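Local coordinates for hypothetical protein Atu2144 (Agrobacterium tumefaciens, PDB 2ODF) that is of unknown function but belongs to the N-formylglutamate amidohydrolase family, whose fold is related to that of zinc-dependent exopeptidases, at residues G17-A22 with L77-F82; L28-H33 with V150-S155; A36-K41 with R81-V86. All coordinates share one frame; numbering follows the deposited sequence.

Overall arrangement
Contacts 1 and 2 belong to one mixed sheet. Contact 1 sets the outermost strand 16-19 antiparallel to strand 77-80. Contact 2 joins the parallel strands 27-31 and 149-156 near the centre of the chain and is wholly buried. Strand 77-80 lies between strands 16-19 and 27-31, bonded to Gly-17 and Glu-19 on one edge and to Leu-29 and Cys-31 on the other. Contact 3 lies farther out, its centre about 15 Å from the chain centre, where the loops after strands 27-31 and 77-80 meet. It shares Arg-81 and Phe-82 with contact 1. Backbone ladders dominate the first two, but contact 2 ends in a buried polar cluster; contact 3 has one backbone bond and apolar packing.

Contact 1 of 3, residues G17-A22 with L77-F82; sequences GVENAA and LVYQRF
Gly-17 and Glu-19 pair with Tyr-79 and Leu-77 across an antiparallel ladder. The short strand axes approach to 4.7 Å, and their directions differ by 158°. Gly-17 and Tyr-79 form a hydrogen-bonded pair, Gly-17 N to Tyr-79 O at 2.7 Å and Tyr-79 N back to Gly-17 O. Glu-19 and Leu-77 form the next, Glu-19 N to Leu-77 O at 2.8 Å and Leu-77 N to Glu-19 O. Val-18 and Val-78 form the non-hydrogen-bonded pair between them. Their side chains lie side by side on one face, CG2 of Val-18 at 4.1 Å from CG2 of Val-78.

The other face carries the Tyr-79 ring. Its CG sits between the backbone N and the carbonyl carbon (chi1 69°). The ring lies over Gly-17 CA, 3.9 Å from the centroid, in a CH-pi contact. Glu-19 is extended beyond CG, and its CD passes Tyr-79 CE1 at 3.9 Å. Its carboxylate plane is turned 71° from the ring. A water donates to Glu-19 OE2 at 2.8 Å and also bonds to Tyr-79 OH. Glu-19 OE2 has a salt bridge to Arg-67 of helix 62-73, which would favour the charged carboxylate. At the far end, Arg-81 CG packs on Gly-17 N at 3.7 Å.

Helix 116-143 covers the valine face, and helix 62-73 touches Leu-77 and Tyr-79. This is an antiparallel edge pair of a mixed sheet with helices on its two faces, as expected of an alpha/beta fold.

Contact 2 of 3, residues L28-H33 with V150-S155; sequences LLVCEH and VVTIHS
Val-150 pairs with Leu-28 in parallel register, and Val-151 N donates to Leu-28 O at 2.9 Å. Val-151 O then accepts from Val-30 N, also at 2.9 Å. Its CG1 meets Leu-29 CD2 at 4.0 Å, the two side chains lying side by side. Thr-152 turns to the other face, where its CG2 lies 4.1 Å from Val-30 CB. Ile-153 N donates to Val-30 O, and its CG1 packs on Leu-29 CD2 at 4.1 Å. A water bridges Ile-153 O and His-33 N beyond the last direct backbone bond. The same water lies 3.2 Å above the centre of the His-154 ring.

His-154 and His-33 form an offset edge-to-face pair, the edge of His-154 toward the face of His-33, with the planes at 82°. The Glu-32 carboxylate also approaches the His-154 ring. Glu-32 bends at CB-CG (chi2 96°), which turns CD out of an extended course. Its OE2 bonds to Thr-209 of helix 208-213. His-33 NE2 bonds to Asp-88, and its ND1 weakly to Asp-59, both in loops. An apolar ladder thus ends in a buried polar cluster oriented by these bonds, consistent with a functional pocket at the strand ends.

Contact 3 of 3, residues A36-K41 with R81-V86; sequences ATIPQK and RFSRLV
Two loops that follow neighbouring parallel strands meet here, and an ST turn at Ser-83 shapes one of them. Ser-83 N donates to Thr-37 O at 2.8 Å, with an N-H...O angle of 152°. This is the direct hydrogen bond between the two segments. Ser-83 OG is anti to its own backbone N (chi1 177°), where it accepts from Leu-85 N at 2.9 Å. The same hydroxyl bonds to Ala-57 O. Val-86 N bonds to Ser-83 O.

Apolar groups fill in around these bonds. Ile-38 CD1 rests against Ser-83 CB at 3.5 Å and reaches on to Leu-85 CD1. The Pro-39 ring lies between two partners. Its CG meets Phe-82 CD1 at 3.8 Å, and its CD meets Val-86 CG2 at 3.8 Å. Proline and valine slide past each other in opposite directions, while the proline and the phenylalanine are set at a slant. Thr-37 O sits at the edge of the Phe-82 ring, near its plane. The methyl CG2 of Thr-37, anti to the backbone N, touches CD1 of Phe-82 at 3.9 Å. Thr-37 OG1 bonds to Ser-35 OG and to a water, which in turn donates to Arg-81 O at 2.7 Å.

Segment 36-41 follows strand 27-31 and precedes helix 49-52, and segment 81-86 follows strand 77-80. Phe-82 and Val-86 pack on Leu-126 of helix 116-143, and the Phe-82 ring also meets Phe-8. The contact therefore joins the loops beyond two adjacent strands, and segment 81-86 is packed on that long helix.

Contact 1 of 3, residues G17-A22 with L77-F82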
ATOM      1  N   GLY A  17     -11.322 -11.697  -7.196  1.00 19.13           N
ATOM      2  CA  GLY A  17     -12.515 -12.393  -7.642  1.00 19.37           C
ATOM      3  C   GLY A  17     -13.678 -12.131  -6.710  1.00 19.17           C
ATOM      4  O   GLY A  17     -13.494 -11.996  -5.495  1.00 17.80           O
ATOM      5  N   VAL A  18     -14.875 -11.997  -7.267  1.00 19.58           N
ATOM      6  CA  VAL A  18     -16.067 -11.866  -6.424  1.00 19.89           C
ATOM      7  C   VAL A  18     -17.119 -12.779  -7.020  1.00 20.85           C
ATOM      8  O   VAL A  18     -17.341 -12.744  -8.225  1.00 19.74           O
ATOM      9  CB  VAL A  18     -16.591 -10.419  -6.321  1.00 20.58           C
ATOM     10  CG1 VAL A  18     -17.946 -10.363  -5.545  1.00 19.83           C
ATOM     11  CG2 VAL A  18     -15.545  -9.501  -5.664  1.00 20.86           C
ATOM     12  N   GLU A  19     -17.702 -13.608  -6.177  1.00 20.36           N
ATOM     13  CA  GLU A  19     -18.749 -14.506  -6.567  1.00 21.82           C
ATOM     14  C   GLU A  19     -19.986 -14.272  -5.717  1.00 21.67           C
ATOM     15  O   GLU A  19     -19.895 -13.905  -4.592  1.00 20.87           O
ATOM     16  CB  GLU A  19     -18.272 -15.945  -6.530  1.00 22.15           C
ATOM     17  CG  GLU A  19     -17.325 -16.319  -7.670  1.00 24.03           C
ATOM     18  CD  GLU A  19     -16.719 -17.698  -7.498  1.00 25.68           C
ATOM     19  OE1 GLU A  19     -17.162 -18.425  -6.624  1.00 29.67           O
ATOM     20  OE2 GLU A  19     -15.819 -18.055  -8.247  1.00 29.14           O
ATOM     21  N   ASN A  20     -21.142 -14.425  -6.330  1.00 22.56           N
ATOM     22  CA  ASN A  20     -22.384 -14.169  -5.634  1.00 23.05           C
ATOM     23  C   ASN A  20     -22.436 -12.719  -5.139  1.00 22.21           C
ATOM     24  O   ASN A  20     -22.866 -12.468  -4.079  1.00 21.87           O
ATOM     25  CB  ASN A  20     -22.518 -15.188  -4.520  1.00 23.11           C
ATOM     26  CG  ASN A  20     -23.861 -15.822  -4.465  1.00 27.12           C
ATOM     27  OD1 ASN A  20     -24.694 -15.522  -5.246  1.00 31.22           O
ATOM     28  ND2 ASN A  20     -24.076 -16.674  -3.499  1.00 28.72           N
ATOM     29  N   ALA A  21     -21.979 -11.789  -5.968  1.00 22.84           N
ATOM     30  CA  ALA A  21     -21.929 -10.351  -5.630  1.00 23.13           C
ATOM     31  C   ALA A  21     -23.278  -9.843  -5.110  1.00 23.91           C
ATOM     32  O   ALA A  21     -23.365  -9.100  -4.113  1.00 23.67           O
ATOM     33  CB  ALA A  21     -21.482  -9.529  -6.851  1.00 23.51           C
ATOM     34  N   ALA A  22     -24.346 -10.278  -5.761  1.00 23.78           N
ATOM     35  CA  ALA A  22     -25.679  -9.866  -5.377  1.00 24.56           C
ATOM     36  C   ALA A  22     -26.379 -10.843  -4.425  1.00 24.47           C
ATOM     37  O   ALA A  22     -27.573 -10.897  -4.404  1.00 26.19           O
ATOM     38  CB  ALA A  22     -26.541  -9.605  -6.628  1.00 25.24           C
ATOM     39  N   LEU A  77     -18.745 -13.904  -1.884  1.00 17.21           N
ATOM     40  CA  LEU A  77     -17.394 -14.397  -1.636  1.00 17.70           C
ATOM     41  C   LEU A  77     -16.426 -13.509  -2.384  1.00 17.26           C
ATOM     42  O   LEU A  77     -16.558 -13.358  -3.590  1.00 18.23           O
ATOM     43  CB  LEU A  77     -17.221 -15.827  -2.106  1.00 17.09           C
ATOM     44  CG  LEU A  77     -15.819 -16.432  -2.192  1.00 16.92           C
ATOM     45  CD1 LEU A  77     -15.111 -16.396  -0.847  1.00 13.09           C
ATOM     46  CD2 LEU A  77     -15.934 -17.860  -2.724  1.00 18.14           C
ATOM     47  N   VAL A  78     -15.486 -12.928  -1.655  1.00 17.61           N
ATOM     48  CA  VAL A  78     -14.388 -12.144  -2.219  1.00 17.39           C
ATOM     49  C   VAL A  78     -13.113 -12.915  -1.999  1.00 17.60           C
ATOM     50  O   VAL A  78     -12.810 -13.319  -0.873  1.00 16.70           O
ATOM     51  CB  VAL A  78     -14.245 -10.774  -1.569  1.00 17.36           C
ATOM     52  CG1 VAL A  78     -13.109  -9.966  -2.259  1.00 16.13           C
ATOM     53  CG2 VAL A  78     -15.560 -10.025  -1.625  1.00 18.73           C
ATOM     54  N   TYR A  79     -12.364 -13.124  -3.080  1.00 17.54           N
ATOM     55  CA  TYR A  79     -11.166 -13.929  -3.001  1.00 18.08           C
ATOM     56  C   TYR A  79     -10.042 -13.333  -3.870  1.00 18.08           C
ATOM     57  O   TYR A  79     -10.283 -12.592  -4.838  1.00 17.87           O
ATOM     58  CB  TYR A  79     -11.455 -15.391  -3.317  1.00 18.16           C
ATOM     59  CG  TYR A  79     -11.828 -15.696  -4.749  1.00 19.35           C
ATOM     60  CD1 TYR A  79     -13.137 -15.505  -5.204  1.00 20.41           C
ATOM     61  CD2 TYR A  79     -10.897 -16.194  -5.637  1.00 20.09           C
ATOM     62  CE1 TYR A  79     -13.493 -15.784  -6.510  1.00 19.67           C
ATOM     63  CE2 TYR A  79     -11.259 -16.491  -6.966  1.00 20.79           C
ATOM     64  CZ  TYR A  79     -12.555 -16.273  -7.387  1.00 19.94           C
ATOM     65  OH  TYR A  79     -12.932 -16.545  -8.700  1.00 20.79           O
ATOM     66  N   GLN A  80      -8.826 -13.646  -3.460  1.00 18.42           N
ATOM     67  CA  GLN A  80      -7.610 -13.220  -4.142  1.00 18.80           C
ATOM     68  C   GLN A  80      -7.251 -14.264  -5.179  1.00 18.93           C
ATOM     69  O   GLN A  80      -7.224 -15.467  -4.872  1.00 19.72           O
ATOM     70  CB  GLN A  80      -6.543 -13.060  -3.054  1.00 19.72           C
ATOM     71  CG  GLN A  80      -5.173 -12.638  -3.422  1.00 20.06           C
ATOM     72  CD  GLN A  80      -5.061 -11.470  -4.407  1.00 21.01           C
ATOM     73  OE1 GLN A  80      -5.201 -10.282  -4.054  1.00 22.06           O
ATOM     74  NE2 GLN A  80      -4.711 -11.805  -5.613  1.00 14.65           N
ATOM     75  N   ARG A  81      -7.010 -13.821  -6.411  1.00 18.88           N
ATOM     76  CA  ARG A  81      -6.737 -14.739  -7.523  1.00 18.56           C
ATOM     77  C   ARG A  81      -5.256 -15.116  -7.723  1.00 18.50           C
ATOM     78  O   ARG A  81      -4.957 -15.933  -8.571  1.00 17.74           O
ATOM     79  CB  ARG A  81      -7.350 -14.172  -8.811  1.00 18.49           C
ATOM     80  CG  ARG A  81      -8.868 -14.051  -8.701  1.00 19.09           C
ATOM     81  CD  ARG A  81      -9.523 -13.625  -9.969  1.00 19.42           C
ATOM     82  NE  ARG A  81      -9.391 -14.630 -11.018  1.00 20.52           N
ATOM     83  CZ  ARG A  81      -8.538 -14.557 -12.030  1.00 22.57           C
ATOM     84  NH1 ARG A  81      -7.721 -13.514 -12.157  1.00 22.44           N
ATOM     85  NH2 ARG A  81      -8.507 -15.543 -12.928  1.00 20.60           N
ATOM     86  N   PHE A  82      -4.351 -14.530  -6.936  1.00 17.73           N
ATOM     87  CA  PHE A  82      -2.925 -14.822  -7.008  1.00 17.80           C
ATOM     88  C   PHE A  82      -2.322 -15.143  -5.664  1.00 17.10           C
ATOM     89  O   PHE A  82      -2.883 -14.792  -4.612  1.00 16.57           O
ATOM     90  CB  PHE A  82      -2.172 -13.648  -7.697  1.00 18.59           C
ATOM     91  CG  PHE A  82      -2.677 -13.387  -9.091  1.00 17.21           C
ATOM     92  CD1 PHE A  82      -2.152 -14.063 -10.173  1.00 18.89           C
ATOM     93  CD2 PHE A  82      -3.767 -12.558  -9.288  1.00 18.37           C
ATOM     94  CE1 PHE A  82      -2.685 -13.884 -11.430  1.00 19.35           C
ATOM     95  CE2 PHE A  82      -4.284 -12.368 -10.519  1.00 17.98           C
ATOM     96  CZ  PHE A  82      -3.749 -13.027 -11.595  1.00 18.90           C
TER
HETATM   97  O   HOH W   1     -15.512 -16.518 -10.605  1.00 43.02           O

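Contact 2 of 3, residues L28-H33 with V150-S155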
ATOM      1  N   LEU A  28     -20.447 -12.394   4.703  1.00 17.62           N
ATOM      2  CA  LEU A  28     -19.505 -11.991   3.646  1.00 17.12           C
ATOM      3  C   LEU A  28     -18.262 -12.845   3.813  1.00 16.44           C
ATOM      4  O   LEU A  28     -17.533 -12.732   4.824  1.00 15.02           O
ATOM      5  CB  LEU A  28     -19.152 -10.507   3.766  1.00 17.50           C
ATOM      6  CG  LEU A  28     -18.191  -9.909   2.708  1.00 17.06           C
ATOM      7  CD1 LEU A  28     -18.656 -10.114   1.257  1.00 14.51           C
ATOM      8  CD2 LEU A  28     -17.884  -8.402   2.994  1.00 16.44           C
ATOM      9  N   LEU A  29     -18.068 -13.751   2.860  1.00 15.76           N
ATOM     10  CA  LEU A  29     -16.975 -14.690   2.889  1.00 15.50           C
ATOM     11  C   LEU A  29     -15.760 -14.069   2.211  1.00 15.53           C
ATOM     12  O   LEU A  29     -15.893 -13.430   1.150  1.00 14.65           O
ATOM     13  CB  LEU A  29     -17.356 -15.989   2.188  1.00 15.67           C
ATOM     14  CG  LEU A  29     -18.455 -16.836   2.855  1.00 16.55           C
ATOM     15  CD1 LEU A  29     -19.177 -17.798   1.855  1.00 14.56           C
ATOM     16  CD2 LEU A  29     -17.896 -17.576   4.081  1.00 16.82           C
ATOM     17  N   VAL A  30     -14.597 -14.255   2.842  1.00 14.30           N
ATOM     18  CA  VAL A  30     -13.306 -13.704   2.383  1.00 15.11           C
ATOM     19  C   VAL A  30     -12.242 -14.812   2.393  1.00 15.66           C
ATOM     20  O   VAL A  30     -12.074 -15.518   3.392  1.00 16.52           O
ATOM     21  CB  VAL A  30     -12.851 -12.505   3.263  1.00 15.08           C
ATOM     22  CG1 VAL A  30     -11.489 -11.941   2.773  1.00 14.81           C
ATOM     23  CG2 VAL A  30     -13.997 -11.426   3.319  1.00 14.77           C
ATOM     24  N   CYS A  31     -11.527 -14.957   1.288  1.00 15.63           N
ATOM     25  CA  CYS A  31     -10.505 -15.991   1.156  1.00 15.29           C
ATOM     26  C   CYS A  31      -9.235 -15.411   0.540  1.00 15.49           C
ATOM     27  O   CYS A  31      -9.089 -15.352  -0.683  1.00 15.26           O
ATOM     28  CB  CYS A  31     -11.046 -17.161   0.313  1.00 14.46           C
ATOM     29  SG  CYS A  31     -10.011 -18.594   0.409  1.00 17.52           S
ATOM     30  N   GLU A  32      -8.326 -14.960   1.410  1.00 15.45           N
ATOM     31  CA  GLU A  32      -7.074 -14.329   0.993  1.00 16.30           C
ATOM     32  C   GLU A  32      -6.083 -15.325   0.346  1.00 16.88           C
ATOM     33  O   GLU A  32      -5.330 -14.961  -0.562  1.00 16.76           O
ATOM     34  CB  GLU A  32      -6.398 -13.645   2.177  1.00 16.62           C
ATOM     35  CG  GLU A  32      -7.250 -12.683   2.968  1.00 17.70           C
ATOM     36  CD  GLU A  32      -7.853 -13.334   4.171  1.00 19.72           C
ATOM     37  OE1 GLU A  32      -8.444 -14.420   4.008  1.00 18.83           O
ATOM     38  OE2 GLU A  32      -7.746 -12.772   5.275  1.00 22.55           O
ATOM     39  N   HIS A  33      -6.131 -16.586   0.770  1.00 17.07           N
ATOM     40  CA  HIS A  33      -5.178 -17.597   0.290  1.00 16.66           C
ATOM     41  C   HIS A  33      -5.795 -18.590  -0.673  1.00 16.21           C
ATOM     42  O   HIS A  33      -5.385 -19.747  -0.731  1.00 15.83           O
ATOM     43  CB  HIS A  33      -4.512 -18.318   1.472  1.00 17.80           C
ATOM     44  CG  HIS A  33      -3.782 -17.400   2.410  1.00 16.57           C
ATOM     45  ND1 HIS A  33      -3.502 -17.743   3.710  1.00 18.37           N
ATOM     46  CD2 HIS A  33      -3.319 -16.134   2.248  1.00 16.36           C
ATOM     47  CE1 HIS A  33      -2.868 -16.746   4.309  1.00 18.74           C
ATOM     48  NE2 HIS A  33      -2.760 -15.747   3.448  1.00 18.18           N
ATOM     49  N   VAL A 150     -18.481 -10.902   8.907  1.00 16.31           N
ATOM     50  CA  VAL A 150     -17.245 -11.085   8.131  1.00 16.72           C
ATOM     51  C   VAL A 150     -16.650 -12.419   8.487  1.00 16.07           C
ATOM     52  O   VAL A 150     -16.263 -12.644   9.621  1.00 16.61           O
ATOM     53  CB  VAL A 150     -16.236  -9.934   8.385  1.00 16.58           C
ATOM     54  CG1 VAL A 150     -14.904 -10.139   7.567  1.00 16.91           C
ATOM     55  CG2 VAL A 150     -16.898  -8.598   8.050  1.00 17.09           C
ATOM     56  N   VAL A 151     -16.537 -13.300   7.500  1.00 16.18           N
ATOM     57  CA  VAL A 151     -16.072 -14.652   7.771  1.00 16.75           C
ATOM     58  C   VAL A 151     -14.944 -14.938   6.811  1.00 16.98           C
ATOM     59  O   VAL A 151     -15.166 -14.955   5.607  1.00 17.44           O
ATOM     60  CB  VAL A 151     -17.191 -15.702   7.565  1.00 17.43           C
ATOM     61  CG1 VAL A 151     -16.624 -17.126   7.805  1.00 16.67           C
ATOM     62  CG2 VAL A 151     -18.407 -15.402   8.475  1.00 17.69           C
ATOM     63  N   THR A 152     -13.739 -15.141   7.332  1.00 16.88           N
ATOM     64  CA  THR A 152     -12.608 -15.538   6.490  1.00 17.09           C
ATOM     65  C   THR A 152     -12.347 -17.055   6.578  1.00 16.90           C
ATOM     66  O   THR A 152     -12.543 -17.698   7.625  1.00 16.07           O
ATOM     67  CB  THR A 152     -11.333 -14.739   6.809  1.00 17.38           C
ATOM     68  OG1 THR A 152     -10.706 -15.250   7.978  1.00 18.54           O
ATOM     69  CG2 THR A 152     -11.638 -13.260   7.066  1.00 18.13           C
ATOM     70  N   ILE A 153     -11.921 -17.616   5.450  1.00 15.90           N
ATOM     71  CA  ILE A 153     -11.748 -19.068   5.315  1.00 16.64           C
ATOM     72  C   ILE A 153     -10.315 -19.401   4.947  1.00 16.62           C
ATOM     73  O   ILE A 153      -9.797 -18.946   3.911  1.00 16.92           O
ATOM     74  CB  ILE A 153     -12.681 -19.656   4.203  1.00 16.85           C
ATOM     75  CG1 ILE A 153     -14.153 -19.278   4.431  1.00 18.11           C
ATOM     76  CG2 ILE A 153     -12.482 -21.148   4.056  1.00 15.70           C
ATOM     77  CD1 ILE A 153     -14.783 -19.796   5.721  1.00 14.43           C
ATOM     78  N   HIS A 154      -9.692 -20.227   5.781  1.00 16.26           N
ATOM     79  CA  HIS A 154      -8.294 -20.602   5.659  1.00 16.96           C
ATOM     80  C   HIS A 154      -8.140 -22.122   5.850  1.00 16.73           C
ATOM     81  O   HIS A 154      -8.999 -22.775   6.478  1.00 16.90           O
ATOM     82  CB  HIS A 154      -7.447 -19.921   6.736  1.00 17.04           C
ATOM     83  CG  HIS A 154      -7.207 -18.460   6.499  1.00 18.86           C
ATOM     84  ND1 HIS A 154      -8.205 -17.513   6.591  1.00 22.63           N
ATOM     85  CD2 HIS A 154      -6.079 -17.790   6.165  1.00 18.33           C
ATOM     86  CE1 HIS A 154      -7.690 -16.318   6.348  1.00 21.63           C
ATOM     87  NE2 HIS A 154      -6.407 -16.463   6.071  1.00 23.26           N
ATOM     88  N   SER A 155      -7.041 -22.668   5.339  1.00 16.91           N
ATOM     89  CA  SER A 155      -6.619 -24.019   5.706  1.00 17.07           C
ATOM     90  C   SER A 155      -5.186 -24.000   6.168  1.00 18.04           C
ATOM     91  O   SER A 155      -4.407 -23.055   5.874  1.00 17.61           O
ATOM     92  CB  SER A 155      -6.843 -25.066   4.569  1.00 17.78           C
ATOM     93  OG  SER A 155      -5.940 -24.930   3.480  1.00 15.76           O
TER
HETATM   94  O   HOH W   2      -7.333 -17.664   3.080  1.00 23.36           O

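Contact 3 of 3, residues A36-K41 with R81-V86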
ATOM      1  N   ALA A  36      -3.150 -20.325  -5.917  1.00 17.26           N
ATOM      2  CA  ALA A  36      -1.723 -20.595  -5.985  1.00 17.30           C
ATOM      3  C   ALA A  36      -1.065 -19.951  -7.213  1.00 17.65           C
ATOM      4  O   ALA A  36       0.162 -20.048  -7.374  1.00 17.76           O
ATOM      5  CB  ALA A  36      -1.510 -22.090  -6.003  1.00 17.04           C
ATOM      6  N   THR A  37      -1.861 -19.273  -8.041  1.00 17.36           N
ATOM      7  CA  THR A  37      -1.390 -18.700  -9.290  1.00 17.95           C
ATOM      8  C   THR A  37      -0.282 -17.637  -9.074  1.00 18.29           C
ATOM      9  O   THR A  37      -0.402 -16.749  -8.239  1.00 17.82           O
ATOM     10  CB  THR A  37      -2.517 -18.084 -10.101  1.00 17.86           C
ATOM     11  OG1 THR A  37      -3.588 -19.044 -10.243  1.00 18.29           O
ATOM     12  CG2 THR A  37      -1.998 -17.682 -11.483  1.00 17.29           C
ATOM     13  N   ILE A  38       0.803 -17.794  -9.817  1.00 19.27           N
ATOM     14  CA  ILE A  38       1.908 -16.833  -9.829  1.00 19.30           C
ATOM     15  C   ILE A  38       1.750 -16.045 -11.126  1.00 19.83           C
ATOM     16  O   ILE A  38       1.699 -16.648 -12.213  1.00 19.15           O
ATOM     17  CB  ILE A  38       3.308 -17.521  -9.834  1.00 20.28           C
ATOM     18  CG1 ILE A  38       3.461 -18.575  -8.721  1.00 20.14           C
ATOM     19  CG2 ILE A  38       4.425 -16.458  -9.734  1.00 18.83           C
ATOM     20  CD1 ILE A  38       3.180 -18.081  -7.316  1.00 20.04           C
ATOM     21  N   PRO A  39       1.687 -14.699 -11.038  1.00 19.28           N
ATOM     22  CA  PRO A  39       1.641 -13.914 -12.260  1.00 19.74           C
ATOM     23  C   PRO A  39       2.834 -14.253 -13.152  1.00 19.30           C
ATOM     24  O   PRO A  39       3.912 -14.534 -12.642  1.00 17.68           O
ATOM     25  CB  PRO A  39       1.736 -12.468 -11.768  1.00 19.90           C
ATOM     26  CG  PRO A  39       1.275 -12.507 -10.381  1.00 19.03           C
ATOM     27  CD  PRO A  39       1.671 -13.839  -9.837  1.00 19.64           C
ATOM     28  N   GLN A  40       2.594 -14.261 -14.456  1.00 20.85           N
ATOM     29  CA  GLN A  40       3.573 -14.668 -15.461  1.00 22.42           C
ATOM     30  C   GLN A  40       4.891 -13.930 -15.239  1.00 22.58           C
ATOM     31  O   GLN A  40       5.951 -14.532 -15.295  1.00 23.61           O
ATOM     32  CB  GLN A  40       3.022 -14.398 -16.872  1.00 22.91           C
ATOM     33  CG  GLN A  40       3.786 -15.148 -17.982  1.00 24.25           C
ATOM     34  CD  GLN A  40       3.507 -14.590 -19.384  1.00 26.10           C
ATOM     35  OE1 GLN A  40       2.822 -15.234 -20.183  1.00 35.50           O
ATOM     36  NE2 GLN A  40       4.047 -13.403 -19.690  1.00 28.72           N
ATOM     37  N   LYS A  41       4.832 -12.641 -14.931  1.00 22.83           N
ATOM     38  CA  LYS A  41       6.057 -11.859 -14.797  1.00 23.29           C
ATOM     39  C   LYS A  41       7.056 -12.456 -13.782  1.00 21.96           C
ATOM     40  O   LYS A  41       8.257 -12.233 -13.896  1.00 21.18           O
ATOM     41  CB  LYS A  41       5.732 -10.385 -14.480  1.00 23.93           C
ATOM     42  CG  LYS A  41       5.186 -10.111 -13.122  1.00 27.03           C
ATOM     43  CD  LYS A  41       5.122  -8.570 -12.808  1.00 27.46           C
ATOM     44  CE  LYS A  41       6.402  -8.013 -12.154  1.00 31.66           C
ATOM     45  NZ  LYS A  41       6.161  -6.790 -11.250  1.00 32.48           N
ATOM     46  N   ARG A  81      -7.010 -13.821  -6.411  1.00 18.88           N
ATOM     47  CA  ARG A  81      -6.737 -14.739  -7.523  1.00 18.56           C
ATOM     48  C   ARG A  81      -5.256 -15.116  -7.723  1.00 18.50           C
ATOM     49  O   ARG A  81      -4.957 -15.933  -8.571  1.00 17.74           O
ATOM     50  CB  ARG A  81      -7.350 -14.172  -8.811  1.00 18.49           C
ATOM     51  CG  ARG A  81      -8.868 -14.051  -8.701  1.00 19.09           C
ATOM     52  CD  ARG A  81      -9.523 -13.625  -9.969  1.00 19.42           C
ATOM     53  NE  ARG A  81      -9.391 -14.630 -11.018  1.00 20.52           N
ATOM     54  CZ  ARG A  81      -8.538 -14.557 -12.030  1.00 22.57           C
ATOM     55  NH1 ARG A  81      -7.721 -13.514 -12.157  1.00 22.44           N
ATOM     56  NH2 ARG A  81      -8.507 -15.543 -12.928  1.00 20.60           N
ATOM     57  N   PHE A  82      -4.351 -14.530  -6.936  1.00 17.73           N
ATOM     58  CA  PHE A  82      -2.925 -14.822  -7.008  1.00 17.80           C
ATOM     59  C   PHE A  82      -2.322 -15.143  -5.664  1.00 17.10           C
ATOM     60  O   PHE A  82      -2.883 -14.792  -4.612  1.00 16.57           O
ATOM     61  CB  PHE A  82      -2.172 -13.648  -7.697  1.00 18.59           C
ATOM     62  CG  PHE A  82      -2.677 -13.387  -9.091  1.00 17.21           C
ATOM     63  CD1 PHE A  82      -2.152 -14.063 -10.173  1.00 18.89           C
ATOM     64  CD2 PHE A  82      -3.767 -12.558  -9.288  1.00 18.37           C
ATOM     65  CE1 PHE A  82      -2.685 -13.884 -11.430  1.00 19.35           C
ATOM     66  CE2 PHE A  82      -4.284 -12.368 -10.519  1.00 17.98           C
ATOM     67  CZ  PHE A  82      -3.749 -13.027 -11.595  1.00 18.90           C
ATOM     68  N   SER A  83      -1.174 -15.829  -5.722  1.00 16.68           N
ATOM     69  CA  SER A  83      -0.560 -16.467  -4.580  1.00 16.79           C
ATOM     70  C   SER A  83      -0.110 -15.520  -3.492  1.00 17.02           C
ATOM     71  O   SER A  83       0.449 -14.420  -3.771  1.00 17.47           O
ATOM     72  CB  SER A  83       0.660 -17.276  -5.017  1.00 16.88           C
ATOM     73  OG  SER A  83       1.308 -17.859  -3.907  1.00 14.79           O
ATOM     74  N   ARG A  84      -0.297 -15.996  -2.262  1.00 16.77           N
ATOM     75  CA  ARG A  84       0.210 -15.349  -1.051  1.00 17.13           C
ATOM     76  C   ARG A  84       1.751 -15.236  -1.069  1.00 17.23           C
ATOM     77  O   ARG A  84       2.330 -14.519  -0.239  1.00 16.66           O
ATOM     78  CB  ARG A  84      -0.206 -16.145   0.196  1.00 16.22           C
ATOM     79  CG  ARG A  84       0.418 -17.580   0.278  1.00 16.50           C
ATOM     80  CD  ARG A  84       0.017 -18.322   1.532  1.00 18.62           C
ATOM     81  NE  ARG A  84       0.438 -17.612   2.733  1.00 18.29           N
ATOM     82  CZ  ARG A  84       0.298 -18.050   3.976  1.00 20.83           C
ATOM     83  NH1 ARG A  84      -0.294 -19.205   4.222  1.00 24.22           N
ATOM     84  NH2 ARG A  84       0.721 -17.303   4.980  1.00 21.73           N
ATOM     85  N   LEU A  85       2.406 -16.013  -1.933  1.00 17.57           N
ATOM     86  CA  LEU A  85       3.870 -15.886  -2.088  1.00 17.60           C
ATOM     87  C   LEU A  85       4.280 -14.551  -2.681  1.00 17.41           C
ATOM     88  O   LEU A  85       5.365 -14.048  -2.348  1.00 17.64           O
ATOM     89  CB  LEU A  85       4.451 -17.007  -2.927  1.00 18.43           C
ATOM     90  CG  LEU A  85       4.469 -18.401  -2.303  1.00 18.26           C
ATOM     91  CD1 LEU A  85       4.781 -19.388  -3.401  1.00 18.92           C
ATOM     92  CD2 LEU A  85       5.444 -18.495  -1.198  1.00 19.48           C
ATOM     93  N   VAL A  86       3.435 -13.975  -3.538  1.00 16.54           N
ATOM     94  CA  VAL A  86       3.698 -12.680  -4.126  1.00 17.44           C
ATOM     95  C   VAL A  86       3.312 -11.561  -3.140  1.00 17.72           C
ATOM     96  O   VAL A  86       4.099 -10.655  -2.857  1.00 17.41           O
ATOM     97  CB  VAL A  86       2.994 -12.502  -5.494  1.00 18.14           C
ATOM     98  CG1 VAL A  86       3.360 -11.129  -6.104  1.00 17.13           C
ATOM     99  CG2 VAL A  86       3.444 -13.615  -6.454  1.00 16.85           C
TER
HETATM  100  O   HOH W   3      -5.596 -17.040 -10.932  1.00 25.26           O